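Local coordinates for cation efflux system protein CusF (Escherichia coli, PDB 3E6Z) that serves as a periplasmic copper chaperone of the Cus efflux system, binding one copper per polypeptide and helping the cell resist copper and silver, at residues F43-T46 / P47-M51. The protein carries 1 engineered substitution. Numbering follows the deposited sequence. Where two conformers were deposited one is given.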
ATOM      1  N   PHE A  43      -3.870   1.257  -4.373  1.00  8.90           N
ATOM      2  CA  PHE A  43      -3.556   2.132  -3.210  1.00  9.42           C
ATOM      3  C   PHE A  43      -3.499   3.548  -3.697  1.00  9.14           C
ATOM      4  O   PHE A  43      -3.064   3.889  -4.794  1.00 12.19           O
ATOM      5  CB  PHE A  43      -2.211   1.701  -2.582  1.00  9.47           C
ATOM      6  CG  PHE A  43      -2.264   0.320  -2.002  1.00  9.47           C
ATOM      7  CD1 PHE A  43      -2.727   0.147  -0.664  1.00  8.88           C
ATOM      8  CD2 PHE A  43      -1.979  -0.853  -2.789  1.00  9.60           C
ATOM      9  CE1 PHE A  43      -2.976  -1.072  -0.149  1.00  9.65           C
ATOM     10  CE2 PHE A  43      -2.145  -2.087  -2.216  1.00  9.55           C
ATOM     11  CZ  PHE A  43      -2.632  -2.254  -0.917  1.00 10.04           C
ATOM     12  N   THR A  44      -4.037   4.440  -2.825  1.00  9.26           N
ATOM     13  CA  THR A  44      -4.237   5.836  -3.196  1.00  9.30           C
ATOM     14  C   THR A  44      -3.175   6.740  -2.615  1.00  9.38           C
ATOM     15  O   THR A  44      -2.905   6.698  -1.417  1.00  9.61           O
ATOM     16  CB  THR A  44      -5.640   6.289  -2.733  1.00  9.70           C
ATOM     17  OG1 THR A  44      -6.629   5.495  -3.360  1.00 10.67           O
ATOM     18  CG2 THR A  44      -5.909   7.760  -3.068  1.00 10.55           C
ATOM     19  N   ILE A  45      -2.576   7.586  -3.467  1.00  9.80           N
ATOM     20  CA  ILE A  45      -1.637   8.600  -3.043  1.00  9.93           C
ATOM     21  C   ILE A  45      -2.477   9.832  -2.701  1.00 10.17           C
ATOM     22  O   ILE A  45      -3.259  10.338  -3.503  1.00 11.12           O
ATOM     23  CB  ILE A  45      -0.680   8.990  -4.191  1.00 10.03           C
ATOM     24  CG1 ILE A  45       0.042   7.773  -4.764  1.00 10.03           C
ATOM     25  CG2 ILE A  45       0.278  10.083  -3.716  1.00 11.61           C
ATOM     26  CD1 ILE A  45       0.717   8.101  -6.091  1.00 10.87           C
ATOM     27  N   THR A  46      -2.328  10.301  -1.466  1.00 10.37           N
ATOM     28  CA  THR A  46      -2.968  11.564  -1.031  1.00 10.89           C
ATOM     29  C   THR A  46      -1.866  12.593  -0.804  1.00 12.01           C
ATOM     30  O   THR A  46      -0.671  12.285  -0.738  1.00 11.95           O
ATOM     31  CB  THR A  46      -3.753  11.328   0.300  1.00 10.70           C
ATOM     32  OG1 THR A  46      -2.770  11.234   1.302  1.00 11.07           O
ATOM     33  CG2 THR A  46      -4.675  10.115   0.233  1.00 11.50           C
ATOM     34  N   PRO A  47      -2.246  13.856  -0.556  1.00 13.07           N
ATOM     35  CA  PRO A  47      -1.225  14.869  -0.232  1.00 13.62           C
ATOM     36  C   PRO A  47      -0.481  14.547   1.077  1.00 13.75           C
ATOM     37  O   PRO A  47       0.628  15.089   1.286  1.00 15.50           O
ATOM     38  CB  PRO A  47      -2.000  16.174  -0.198  1.00 14.54           C
ATOM     39  CG  PRO A  47      -3.116  15.956  -0.957  1.00 14.57           C
ATOM     40  CD  PRO A  47      -3.541  14.500  -0.775  1.00 13.82           C
ATOM     41  N   GLN A  48      -1.060  13.691   1.955  1.00 12.36           N
ATOM     42  CA  GLN A  48      -0.378  13.320   3.185  0.60 12.45           C
ATOM     43  C   GLN A  48       0.505  12.105   3.045  1.00 12.34           C
ATOM     44  O   GLN A  48       1.271  11.817   3.955  1.00 13.77           O
ATOM     45  CB  GLN A  48      -1.407  13.050   4.290  0.60 13.01           C
ATOM     46  CG  GLN A  48      -2.165  14.283   4.706  0.60 13.67           C
ATOM     47  CD  GLN A  48      -3.274  14.699   3.649  0.60 15.10           C
ATOM     48  OE1 GLN A  48      -3.843  13.911   2.900  0.60 16.21           O
ATOM     49  NE2 GLN A  48      -3.625  15.962   3.714  0.60 16.17           N
ATOM     50  N   THR A  49       0.491  11.382   1.904  1.00 11.16           N
ATOM     51  CA  THR A  49       1.358  10.248   1.725  1.00 11.21           C
ATOM     52  C   THR A  49       2.822  10.739   1.695  1.00 11.88           C
ATOM     53  O   THR A  49       3.147  11.693   0.921  1.00 13.25           O
ATOM     54  CB  THR A  49       1.091   9.558   0.345  1.00 10.37           C
ATOM     55  OG1 THR A  49      -0.310   9.170   0.276  1.00 10.17           O
ATOM     56  CG2 THR A  49       1.986   8.334   0.111  1.00 10.69           C
ATOM     57  N   LYS A  50       3.702  10.067   2.440  1.00 10.91           N
ATOM     58  CA  LYS A  50       5.144  10.264   2.295  1.00 12.52           C
ATOM     59  C   LYS A  50       5.689   9.311   1.247  1.00 12.33           C
ATOM     60  O   LYS A  50       5.894   8.178   1.481  1.00 12.48           O
ATOM     61  CB  LYS A  50       5.843  10.101   3.655  1.00 19.36           C
ATOM     62  CG  LYS A  50       5.333  11.141   4.633  1.00 19.72           C
ATOM     63  CD  LYS A  50       5.671  12.593   4.213  1.00 20.63           C
ATOM     64  CE  LYS A  50       5.493  13.684   5.331  1.00 20.89           C
ATOM     65  NZ  LYS A  50       4.149  14.359   5.354  1.00 21.90           N
ATOM     66  N   MET A  51       5.780   9.872   0.042  1.00 13.00           N
ATOM     67  CA  MET A  51       6.267   9.163  -1.085  1.00 13.68           C
ATOM     68  C   MET A  51       7.795   9.061  -1.099  1.00 13.38           C
ATOM     69  O   MET A  51       8.493   9.922  -0.585  1.00 14.90           O
ATOM     70  CB  MET A  51       5.868   9.938  -2.355  1.00 14.64           C
ATOM     71  CG  MET A  51       4.396   9.782  -2.677  1.00 14.65           C
ATOM     72  SD  MET A  51       3.875   8.089  -3.137  1.00 14.71           S
ATOM     73  CE  MET A  51       4.576   8.010  -4.738  1.00 15.18           C
TER
HETATM   74  O   HOH W   1       1.974  12.961  -1.320  1.00 16.19           O
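Thr46 and Thr49 grip each other from both ends of a type I beta turn. The turn's own bond runs from Thr49 N to Thr46 O at 3.0 Å. In the reverse direction, Thr46 N meets Thr49 OG1 at 2.9 Å and 163°, a nearly straight bond. Thr49 can reach back because its OG1 stands beside its own backbone N (chi1 -57°), with CB directed at the preceding residues. Thr46 OG1 accepts two weak bonds, from Gln48 N at 3.1 Å and from Thr49 N at 3.3 Å. A water bridges Thr46 O and Thr49 O, donating to each at 2.8 Å. Beyond these hydrogen bonds, the Met51 chain, bent at chi2 and chi3, crosses Ile45 at about a right angle, and its CE touches Ile45 CD1 at 4.1 Å.

Further out, Thr49 OG1 also hydrogen-bonds Leu73 O, so this buried hydroxyl links the turn to strand 70-78. Met51 packs on Ile76 of that strand, while Ile45 rests on Ile24 and Leu19. The arrangement is a type I beta turn in which the weak Gln48 N bond to Thr46 OG1 marks an ST turn. The turn bends the chain sharply after strand 39-44, which carries copper ligands Met39 and Met41 in the OB-fold beta-barrel.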